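Local coordinates for protocadherin-19 isoform 1 (PDB 5CO1), which mediates calcium-dependent homophilic cell adhesion, robustly when complexed with a classical cadherin partner, and is essential for early neurulation in the anterior neural plate, at residues I24-T29 with C96-N101; V122-S125 with G131-I134; A135-S140 with L187-E192. All coordinates share one frame; numbering follows the deposited sequence.

Contact 1: I24-T29 with C96-N101; sequences IDLNAT and CKVIVN. With CA (calcium ion), chain H.
Leu26, with CG turned away from its carbonyl carbon (chi1 -64°) and an extended end (chi2 176°), sends CD1 toward Val98 and Cys96, while Val98 presents a separate methyl to each of its two partners. The setting is the interior of a cadherin β-sandwich: strand 22-25 belongs to one sheet, the loop carrying Leu26 continues from it, and strand 94-103 belongs to the other. CA separations of 8.8 Å for Ile24 with Val98 and 9.5 Å for Leu26 with Cys96, and the absence of hydrogen bonds between the segments, identify face-to-face sheet packing rather than strand pairing. Leu26 and Val98 meet tip to tip, Leu26 CD1 lying 4.1 Å from Val98 CG2, and the same CD1 also contacts Cys96 SG. On the other flank of Val98, CG1 meets Ile24 CG2, the two side chains passing at a slant. Tyr9 covers both Leu26 and Cys96, and Val82 packs on Leu26 and Val98. Leu26 works in two directions, its side chain facing the apolar interior and its carbonyl a calcium ion. That metal is held by Leu26 O at 2.4 Å, Asp25 OD1 at 2.4 Å, Thr61 O and two waters.

Contact 2: V122-S125 with G131-I134; sequences VEVS and GYVI
Tyr132 overlaps a methyl of Val124 with the CE2 and CD2 part of its ring: Tyr132 CE2 is 4.4 Å from Val124 CG2, and CD2 of the same ring stands at a similar distance. The methyl comes obliquely to the ring, so this is a loose apolar touch involving a single branch of the valine. Two torsions account for it. On the valine, chi1 of 54° swings CG2 to the side of CB remote from the backbone N, and on the tyrosine a trans chi1 of 175° carries the ring out from the 131-134 loop toward strand 123-125. Ile134 points at the buried Val122, the two side chains crossing at about a right angle, but the modelled separation of Ile134 CD1 and Val122 CG1 is implausibly small for two carbons, and the exact placement of these methyls is doubtful. The 3.7 Å from Ile134 CD1 to Glu123 O is equally uncertain. In the model as built, Ile134 contributes the largest share of the buried surface, ahead of Val124. The evidence points to apolar packing without hydrogen bonds, mostly between side chains, and the nearest CA atoms, those of Val124 and Ile134, are 6.7 Å apart. The arrangement belongs to the cadherin sandwich, where the short edge strand and the loop leading into strand 135-140 come together at the end of this repeat remote from the other repeat in the fragment. Val124 is backed by Val207 and Val209 of strand 200-210, which pairs with 123-125 in parallel, whereas Ile134 reaches Leu171 and Val173 of strand 168-173 in the opposing sheet.

Contact 3: A135-S140 with L187-E192; sequences ALVRVS and LTILAE
Ile189 rises from strand 184-193 toward Val137 of strand 135-140, and its approach can be followed atom by atom. Ile189 CB is still 6.0 Å from Val137 CG1. The side chain then forks: with chi1 at -47°, CG2 lies on the far side of CB from the backbone N, while the other branch heads for the valine. Ile189 CG1 is 5.2 Å from Val137 CG1. At the tip, Ile189 CD1 closes on Val137 CG1 at 3.8 Å, the two side chains lying at a slant to each other, with Val137 CB somewhat farther from Ile189 CD1 at 4.5 Å. This is contact across the two sheets of the cadherin β-sandwich: strand 135-140 sits in the sheet with 111-115 and 168-173, strand 184-193 in the one with 200-210 and 150-155. The CA atoms of Val137 and Ile189 are 9.4 Å apart, and no hydrogen bonds join the segments. Two residues along, the two strands come closer, to 7.7 Å between the CA atoms of Val139 and Ala191, where the smaller side chain faces the valine. Ile112 packs beside both of these residues, and Val139 CG1 touches Ala191 CB at 4.4 Å.

From the N terminus, contact 1 comes first, closing a loop of 66 residues that brings 96-101 back over 24-29 and joins the two sheets of the first of the two cadherin repeats in this fragment. The chain then crosses the calcium-binding junction, where Glu15, Asp107 and Asp143 contribute to one metal site. Contact 2, in the second of the two repeats, spans only five residues and sets edge strand 123-125 against the loop leading into 135-140. That strand opens contact 3, whose 46-residue loop returns with 187-192 and joins the two sheets of the same repeat. All three lie in series, without nesting or crossing. Contacts 2 and 3 have centres about 16 Å apart.

Contact 1: I24-T29 with C96-N101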
ATOM      1  N   ILE A  24       6.859   2.610 -22.505  1.00 52.27           N
ATOM      2  CA  ILE A  24       7.160   1.857 -23.711  1.00 47.47           C
ATOM      3  C   ILE A  24       7.193   2.727 -24.957  1.00 48.39           C
ATOM      4  O   ILE A  24       6.571   3.774 -25.011  1.00 53.44           O
ATOM      5  CB  ILE A  24       6.178   0.679 -23.869  1.00 51.48           C
ATOM      6  CG1 ILE A  24       6.573  -0.213 -25.029  1.00 52.67           C
ATOM      7  CG2 ILE A  24       4.724   1.137 -24.014  1.00 53.94           C
ATOM      8  CD1 ILE A  24       5.912  -1.571 -24.975  1.00 50.86           C
ATOM      9  N   ASP A  25       8.027   2.340 -25.905  1.00 54.20           N
ATOM     10  CA  ASP A  25       8.128   3.000 -27.209  1.00 55.46           C
ATOM     11  C   ASP A  25       7.417   2.109 -28.260  1.00 55.95           C
ATOM     12  O   ASP A  25       7.833   0.976 -28.522  1.00 46.29           O
ATOM     13  CB  ASP A  25       9.614   3.210 -27.536  1.00 55.33           C
ATOM     14  CG  ASP A  25       9.866   3.939 -28.884  1.00 67.23           C
ATOM     15  OD1 ASP A  25       8.926   4.311 -29.640  1.00 61.67           O
ATOM     16  OD2 ASP A  25      11.066   4.091 -29.204  1.00 73.28           O
ATOM     17  N   LEU A  26       6.235   2.542 -28.693  1.00 57.32           N
ATOM     18  CA  LEU A  26       5.417   1.728 -29.581  1.00 56.28           C
ATOM     19  C   LEU A  26       5.789   1.975 -31.032  1.00 58.92           C
ATOM     20  O   LEU A  26       6.356   3.011 -31.377  1.00 69.72           O
ATOM     21  CB  LEU A  26       3.934   2.014 -29.356  1.00 50.31           C
ATOM     22  CG  LEU A  26       3.347   1.673 -27.997  1.00 50.14           C
ATOM     23  CD1 LEU A  26       1.905   2.112 -27.943  1.00 51.28           C
ATOM     24  CD2 LEU A  26       3.399   0.186 -27.692  1.00 57.88           C
ATOM     25  N   ASN A  27       5.445   1.018 -31.878  1.00 60.02           N
ATOM     26  CA  ASN A  27       5.758   1.076 -33.294  1.00 62.97           C
ATOM     27  C   ASN A  27       4.673   0.400 -34.154  1.00 60.98           C
ATOM     28  O   ASN A  27       4.400  -0.806 -34.020  1.00 55.28           O
ATOM     29  CB  ASN A  27       7.092   0.384 -33.534  1.00 71.09           C
ATOM     30  CG  ASN A  27       7.888   1.032 -34.644  1.00 94.50           C
ATOM     31  OD1 ASN A  27       7.434   1.115 -35.792  1.00 95.93           O
ATOM     32  ND2 ASN A  27       9.088   1.502 -34.311  1.00106.19           N
ATOM     33  N   ALA A  28       4.101   1.158 -35.084  1.00 61.82           N
ATOM     34  CA  ALA A  28       3.130   0.603 -36.007  1.00 61.17           C
ATOM     35  C   ALA A  28       3.441   0.872 -37.478  1.00 66.02           C
ATOM     36  O   ALA A  28       2.608   0.592 -38.332  1.00 65.14           O
ATOM     37  CB  ALA A  28       1.744   1.096 -35.651  1.00 61.87           C
ATOM     38  N   THR A  29       4.676   1.287 -37.772  1.00 74.05           N
ATOM     39  CA  THR A  29       5.125   1.558 -39.145  1.00 83.34           C
ATOM     40  C   THR A  29       6.583   1.103 -39.316  1.00 95.43           C
ATOM     41  O   THR A  29       7.048   0.261 -38.559  1.00 93.58           O
ATOM     42  CB  THR A  29       5.024   3.060 -39.468  1.00 82.45           C
ATOM     43  OG1 THR A  29       5.743   3.804 -38.485  1.00 80.96           O
ATOM     44  CG2 THR A  29       3.582   3.527 -39.460  1.00 84.61           C
ATOM     45  N   CYS A  96      -3.768  -1.279 -30.391  1.00 53.29           N
ATOM     46  CA  CYS A  96      -3.191  -2.263 -29.493  1.00 50.28           C
ATOM     47  C   CYS A  96      -3.623  -1.959 -28.084  1.00 53.16           C
ATOM     48  O   CYS A  96      -4.251  -0.933 -27.807  1.00 54.57           O
ATOM     49  CB  CYS A  96      -1.656  -2.250 -29.573  1.00 53.63           C
ATOM     50  SG  CYS A  96      -0.850  -0.714 -29.006  1.00 50.62           S
ATOM     51  N   LYS A  97      -3.299  -2.874 -27.191  1.00 50.35           N
ATOM     52  CA  LYS A  97      -3.570  -2.691 -25.793  1.00 52.52           C
ATOM     53  C   LYS A  97      -2.221  -2.598 -25.086  1.00 52.62           C
ATOM     54  O   LYS A  97      -1.270  -3.308 -25.434  1.00 49.45           O
ATOM     55  CB  LYS A  97      -4.376  -3.879 -25.282  1.00 55.08           C
ATOM     56  CG  LYS A  97      -4.841  -3.759 -23.841  1.00 67.80           C
ATOM     57  CD  LYS A  97      -5.767  -4.912 -23.426  1.00 82.55           C
ATOM     58  CE  LYS A  97      -6.993  -5.057 -24.333  1.00 89.63           C
ATOM     59  NZ  LYS A  97      -7.759  -3.783 -24.493  1.00 92.27           N
ATOM     60  N   VAL A  98      -2.103  -1.657 -24.160  1.00 54.80           N
ATOM     61  CA  VAL A  98      -0.913  -1.586 -23.296  1.00 55.86           C
ATOM     62  C   VAL A  98      -1.313  -1.719 -21.834  1.00 52.03           C
ATOM     63  O   VAL A  98      -2.088  -0.900 -21.321  1.00 47.19           O
ATOM     64  CB  VAL A  98      -0.154  -0.266 -23.483  1.00 56.83           C
ATOM     65  CG1 VAL A  98       1.108  -0.285 -22.649  1.00 56.22           C
ATOM     66  CG2 VAL A  98       0.183  -0.075 -24.953  1.00 56.48           C
ATOM     67  N   ILE A  99      -0.854  -2.803 -21.214  1.00 44.90           N
ATOM     68  CA  ILE A  99      -1.129  -3.074 -19.833  1.00 51.84           C
ATOM     69  C   ILE A  99       0.079  -2.692 -18.968  1.00 54.67           C
ATOM     70  O   ILE A  99       1.178  -3.192 -19.159  1.00 49.41           O
ATOM     71  CB  ILE A  99      -1.458  -4.549 -19.628  1.00 59.39           C
ATOM     72  CG1 ILE A  99      -2.757  -4.904 -20.343  1.00 65.03           C
ATOM     73  CG2 ILE A  99      -1.596  -4.887 -18.150  1.00 58.89           C
ATOM     74  CD1 ILE A  99      -2.775  -6.357 -20.797  1.00 69.44           C
ATOM     75  N   VAL A 100      -0.130  -1.743 -18.062  1.00 58.32           N
ATOM     76  CA  VAL A 100       0.908  -1.287 -17.155  1.00 56.97           C
ATOM     77  C   VAL A 100       0.680  -1.807 -15.741  1.00 52.74           C
ATOM     78  O   VAL A 100      -0.303  -1.445 -15.096  1.00 52.53           O
ATOM     79  CB  VAL A 100       0.955   0.241 -17.137  1.00 58.75           C
ATOM     80  CG1 VAL A 100       1.809   0.739 -15.988  1.00 60.24           C
ATOM     81  CG2 VAL A 100       1.493   0.734 -18.471  1.00 62.13           C
ATOM     82  N   ASN A 101       1.539  -2.733 -15.334  1.00 47.02           N
ATOM     83  CA  ASN A 101       1.668  -3.206 -13.946  1.00 51.28           C
ATOM     84  C   ASN A 101       2.506  -2.271 -13.104  1.00 48.22           C
ATOM     85  O   ASN A 101       3.747  -2.121 -13.296  1.00 46.49           O
ATOM     86  CB  ASN A 101       2.416  -4.537 -13.902  1.00 60.43           C
ATOM     87  CG  ASN A 101       1.502  -5.686 -13.815  1.00 71.01           C
ATOM     88  OD1 ASN A 101       1.035  -6.002 -12.722  1.00 88.67           O
ATOM     89  ND2 ASN A 101       1.058  -6.181 -14.973  1.00 69.71           N
TER
HETATM   90 CA    CA H1004       8.164   4.540 -31.902  1.00 69.75          CA
HETATM   91  O   HOH W   1       9.277   2.827 -32.121  1.00 80.71           O
HETATM   92  O   HOH W   2       7.139   4.658 -34.004  1.00 67.16           O

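Contact 2: V122-S125 with G131-I134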
ATOM      1  N   VAL A 122      -8.378   3.365  28.532  1.00136.43           N
ATOM      2  CA  VAL A 122      -8.292   1.901  28.484  1.00123.55           C
ATOM      3  C   VAL A 122      -7.964   1.388  29.886  1.00129.01           C
ATOM      4  O   VAL A 122      -6.824   1.514  30.337  1.00128.26           O
ATOM      5  CB  VAL A 122      -7.150   1.447  27.554  1.00101.76           C
ATOM      6  CG1 VAL A 122      -6.814  -0.016  27.784  1.00 89.68           C
ATOM      7  CG2 VAL A 122      -7.523   1.692  26.109  1.00107.63           C
ATOM      8  N   GLU A 123      -8.950   0.825  30.584  1.00131.14           N
ATOM      9  CA  GLU A 123      -8.770   0.515  31.999  1.00121.60           C
ATOM     10  C   GLU A 123      -8.884  -0.968  32.324  1.00115.31           C
ATOM     11  O   GLU A 123      -9.088  -1.797  31.449  1.00100.33           O
ATOM     12  CB  GLU A 123      -9.710   1.353  32.878  1.00126.73           C
ATOM     13  CG  GLU A 123     -11.150   1.487  32.394  1.00125.03           C
ATOM     14  CD  GLU A 123     -12.072   2.076  33.464  1.00125.63           C
ATOM     15  OE1 GLU A 123     -11.582   2.447  34.557  1.00124.26           O
ATOM     16  OE2 GLU A 123     -13.295   2.159  33.222  1.00115.34           O
ATOM     17  N   VAL A 124      -8.692  -1.305  33.592  1.00128.64           N
ATOM     18  CA  VAL A 124      -8.781  -2.692  34.024  1.00128.08           C
ATOM     19  C   VAL A 124      -9.081  -2.753  35.550  1.00133.29           C
ATOM     20  O   VAL A 124      -9.271  -1.713  36.201  1.00127.04           O
ATOM     21  CB  VAL A 124      -7.498  -3.430  33.563  1.00107.34           C
ATOM     22  CG1 VAL A 124      -6.263  -2.705  34.059  1.00106.05           C
ATOM     23  CG2 VAL A 124      -7.493  -4.895  33.962  1.00108.98           C
ATOM     24  N   SER A 125      -9.349  -3.943  36.071  1.00128.94           N
ATOM     25  CA  SER A 125      -9.423  -4.116  37.517  1.00129.62           C
ATOM     26  C   SER A 125      -8.231  -4.933  37.975  1.00121.81           C
ATOM     27  O   SER A 125      -7.899  -5.957  37.351  1.00 96.84           O
ATOM     28  CB  SER A 125     -10.716  -4.826  37.928  1.00130.05           C
ATOM     29  OG  SER A 125     -10.433  -6.075  38.544  1.00119.14           O
ATOM     30  N   GLY A 131      -4.081 -13.781  32.358  1.00106.17           N
ATOM     31  CA  GLY A 131      -4.660 -14.133  31.072  1.00 94.34           C
ATOM     32  C   GLY A 131      -5.781 -13.207  30.625  1.00 91.99           C
ATOM     33  O   GLY A 131      -6.259 -13.316  29.487  1.00 88.63           O
ATOM     34  N   TYR A 132      -6.218 -12.294  31.488  1.00 81.06           N
ATOM     35  CA  TYR A 132      -7.418 -11.536  31.167  1.00 85.33           C
ATOM     36  C   TYR A 132      -7.166 -10.596  30.000  1.00 81.80           C
ATOM     37  O   TYR A 132      -6.498  -9.579  30.163  1.00 96.13           O
ATOM     38  CB  TYR A 132      -7.912 -10.738  32.367  1.00 85.05           C
ATOM     39  CG  TYR A 132      -9.105  -9.832  32.070  1.00 84.01           C
ATOM     40  CD1 TYR A 132     -10.416 -10.309  32.140  1.00 80.62           C
ATOM     41  CD2 TYR A 132      -8.920  -8.466  31.818  1.00 84.64           C
ATOM     42  CE1 TYR A 132     -11.500  -9.452  31.950  1.00 81.28           C
ATOM     43  CE2 TYR A 132      -9.994  -7.602  31.618  1.00 76.75           C
ATOM     44  CZ  TYR A 132     -11.278  -8.094  31.682  1.00 80.15           C
ATOM     45  OH  TYR A 132     -12.325  -7.227  31.459  1.00 72.49           O
ATOM     46  N   VAL A 133      -7.789 -10.861  28.858  1.00 70.26           N
ATOM     47  CA  VAL A 133      -7.643  -9.946  27.749  1.00 71.52           C
ATOM     48  C   VAL A 133      -8.250  -8.583  28.069  1.00 71.59           C
ATOM     49  O   VAL A 133      -9.455  -8.431  28.192  1.00 81.01           O
ATOM     50  CB  VAL A 133      -8.092 -10.509  26.365  1.00 71.49           C
ATOM     51  CG1 VAL A 133      -8.354 -12.017  26.402  1.00 71.69           C
ATOM     52  CG2 VAL A 133      -9.239  -9.703  25.764  1.00 75.02           C
ATOM     53  N   ILE A 134      -7.387  -7.582  28.135  1.00 76.01           N
ATOM     54  CA  ILE A 134      -7.797  -6.225  28.432  1.00 81.24           C
ATOM     55  C   ILE A 134      -8.141  -5.471  27.143  1.00 79.90           C
ATOM     56  O   ILE A 134      -9.047  -4.649  27.141  1.00 78.87           O
ATOM     57  CB  ILE A 134      -6.741  -5.468  29.308  1.00 89.56           C
ATOM     58  CG1 ILE A 134      -6.079  -4.308  28.564  1.00 96.13           C
ATOM     59  CG2 ILE A 134      -5.657  -6.403  29.847  1.00 91.66           C
ATOM     60  CD1 ILE A 134      -6.736  -2.973  28.817  1.00 98.01           C
TER

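Contact 3: A135-S140 with L187-E192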
ATOM      1  N   ALA A 135      -7.417  -5.735  26.053  1.00 83.99           N
ATOM      2  CA  ALA A 135      -7.738  -5.123  24.742  1.00 82.99           C
ATOM      3  C   ALA A 135      -7.316  -5.989  23.583  1.00 78.05           C
ATOM      4  O   ALA A 135      -6.704  -7.045  23.755  1.00 74.71           O
ATOM      5  CB  ALA A 135      -7.103  -3.747  24.605  1.00 83.58           C
ATOM      6  N   LEU A 136      -7.667  -5.545  22.388  1.00 82.47           N
ATOM      7  CA  LEU A 136      -7.166  -6.188  21.174  1.00 90.34           C
ATOM      8  C   LEU A 136      -6.413  -5.173  20.301  1.00 83.82           C
ATOM      9  O   LEU A 136      -6.902  -4.055  20.080  1.00 77.35           O
ATOM     10  CB  LEU A 136      -8.321  -6.839  20.398  1.00 98.48           C
ATOM     11  CG  LEU A 136      -8.092  -8.295  19.959  1.00104.18           C
ATOM     12  CD1 LEU A 136      -8.077  -9.260  21.144  1.00101.62           C
ATOM     13  CD2 LEU A 136      -9.128  -8.723  18.936  1.00103.30           C
ATOM     14  N   VAL A 137      -5.192  -5.521  19.890  1.00 77.33           N
ATOM     15  CA  VAL A 137      -4.480  -4.719  18.889  1.00 78.32           C
ATOM     16  C   VAL A 137      -4.508  -5.357  17.508  1.00 72.69           C
ATOM     17  O   VAL A 137      -4.366  -6.584  17.348  1.00 66.36           O
ATOM     18  CB  VAL A 137      -3.023  -4.389  19.285  1.00 79.61           C
ATOM     19  CG1 VAL A 137      -2.942  -4.014  20.761  1.00 76.89           C
ATOM     20  CG2 VAL A 137      -2.098  -5.549  18.965  1.00 81.73           C
ATOM     21  N   ARG A 138      -4.767  -4.510  16.523  1.00 73.18           N
ATOM     22  CA  ARG A 138      -4.666  -4.883  15.116  1.00 83.40           C
ATOM     23  C   ARG A 138      -3.600  -4.016  14.429  1.00 81.35           C
ATOM     24  O   ARG A 138      -3.634  -2.784  14.522  1.00 74.42           O
ATOM     25  CB  ARG A 138      -6.021  -4.659  14.459  1.00 91.62           C
ATOM     26  CG  ARG A 138      -6.079  -4.992  12.986  1.00 97.08           C
ATOM     27  CD  ARG A 138      -7.411  -5.631  12.657  1.00 98.56           C
ATOM     28  NE  ARG A 138      -7.367  -7.080  12.845  1.00 95.48           N
ATOM     29  CZ  ARG A 138      -8.432  -7.835  13.088  1.00 85.42           C
ATOM     30  NH1 ARG A 138      -8.308  -9.155  13.182  1.00 81.29           N
ATOM     31  NH2 ARG A 138      -9.618  -7.266  13.242  1.00 84.11           N
ATOM     32  N   VAL A 139      -2.631  -4.654  13.777  1.00 82.75           N
ATOM     33  CA  VAL A 139      -1.617  -3.906  13.017  1.00 81.73           C
ATOM     34  C   VAL A 139      -1.809  -4.146  11.537  1.00 73.32           C
ATOM     35  O   VAL A 139      -1.932  -5.280  11.086  1.00 66.28           O
ATOM     36  CB  VAL A 139      -0.163  -4.250  13.415  1.00 84.28           C
ATOM     37  CG1 VAL A 139       0.150  -3.711  14.799  1.00 85.80           C
ATOM     38  CG2 VAL A 139       0.095  -5.755  13.354  1.00 91.46           C
ATOM     39  N   SER A 140      -1.881  -3.062  10.789  1.00 68.69           N
ATOM     40  CA  SER A 140      -2.070  -3.157   9.365  1.00 72.81           C
ATOM     41  C   SER A 140      -0.945  -2.449   8.601  1.00 70.02           C
ATOM     42  O   SER A 140      -0.195  -1.656   9.154  1.00 63.68           O
ATOM     43  CB  SER A 140      -3.406  -2.540   9.000  1.00 75.27           C
ATOM     44  OG  SER A 140      -3.542  -1.297   9.657  1.00 82.09           O
ATOM     45  N   LEU A 187       2.484   1.899  28.093  1.00 92.39           N
ATOM     46  CA  LEU A 187       2.898   0.803  27.232  1.00 85.49           C
ATOM     47  C   LEU A 187       3.294   1.300  25.858  1.00 82.18           C
ATOM     48  O   LEU A 187       2.608   2.139  25.254  1.00 78.38           O
ATOM     49  CB  LEU A 187       1.736  -0.167  27.054  1.00 81.20           C
ATOM     50  CG  LEU A 187       1.211  -0.854  28.306  1.00 73.24           C
ATOM     51  CD1 LEU A 187       0.396  -2.062  27.873  1.00 77.52           C
ATOM     52  CD2 LEU A 187       2.330  -1.270  29.257  1.00 69.34           C
ATOM     53  N   THR A 188       4.303   0.661  25.292  1.00 82.57           N
ATOM     54  CA  THR A 188       4.696   0.966  23.924  1.00 83.31           C
ATOM     55  C   THR A 188       4.609  -0.296  23.100  1.00 68.49           C
ATOM     56  O   THR A 188       5.218  -1.317  23.422  1.00 62.00           O
ATOM     57  CB  THR A 188       6.135   1.516  23.847  1.00 94.14           C
ATOM     58  OG1 THR A 188       7.029   0.571  24.445  1.00118.84           O
ATOM     59  CG2 THR A 188       6.261   2.847  24.587  1.00 90.43           C
ATOM     60  N   ILE A 189       3.893  -0.208  21.995  1.00 65.29           N
ATOM     61  CA  ILE A 189       3.977  -1.248  20.988  1.00 66.40           C
ATOM     62  C   ILE A 189       4.856  -0.829  19.821  1.00 64.35           C
ATOM     63  O   ILE A 189       4.598   0.185  19.183  1.00 59.53           O
ATOM     64  CB  ILE A 189       2.590  -1.602  20.474  1.00 66.00           C
ATOM     65  CG1 ILE A 189       1.674  -1.770  21.702  1.00 65.48           C
ATOM     66  CG2 ILE A 189       2.694  -2.811  19.554  1.00 64.21           C
ATOM     67  CD1 ILE A 189       0.538  -2.752  21.568  1.00 66.35           C
ATOM     68  N   LEU A 190       5.842  -1.670  19.516  1.00 63.72           N
ATOM     69  CA  LEU A 190       6.725  -1.496  18.356  1.00 60.49           C
ATOM     70  C   LEU A 190       6.339  -2.478  17.268  1.00 53.63           C
ATOM     71  O   LEU A 190       6.246  -3.667  17.528  1.00 58.00           O
ATOM     72  CB  LEU A 190       8.163  -1.766  18.799  1.00 66.60           C
ATOM     73  CG  LEU A 190       9.295  -1.734  17.782  1.00 77.11           C
ATOM     74  CD1 LEU A 190       9.462  -0.354  17.151  1.00 81.13           C
ATOM     75  CD2 LEU A 190      10.572  -2.178  18.475  1.00 82.56           C
ATOM     76  N   ALA A 191       6.184  -1.995  16.041  1.00 53.00           N
ATOM     77  CA  ALA A 191       5.821  -2.845  14.905  1.00 51.07           C
ATOM     78  C   ALA A 191       6.804  -2.737  13.714  1.00 50.89           C
ATOM     79  O   ALA A 191       7.252  -1.662  13.387  1.00 47.99           O
ATOM     80  CB  ALA A 191       4.411  -2.489  14.443  1.00 52.93           C
ATOM     81  N   GLU A 192       7.000  -3.834  12.985  1.00 51.90           N
ATOM     82  CA  GLU A 192       7.916  -3.857  11.868  1.00 54.06           C
ATOM     83  C   GLU A 192       7.362  -4.738  10.759  1.00 53.07           C
ATOM     84  O   GLU A 192       6.984  -5.894  10.983  1.00 49.69           O
ATOM     85  CB  GLU A 192       9.317  -4.341  12.299  1.00 59.69           C
ATOM     86  CG  GLU A 192      10.435  -4.146  11.256  1.00 65.05           C
ATOM     87  CD  GLU A 192      11.861  -4.442  11.772  1.00 72.79           C
ATOM     88  OE1 GLU A 192      12.827  -3.713  11.401  1.00 75.70           O
ATOM     89  OE2 GLU A 192      12.040  -5.404  12.556  1.00 88.61           O
TER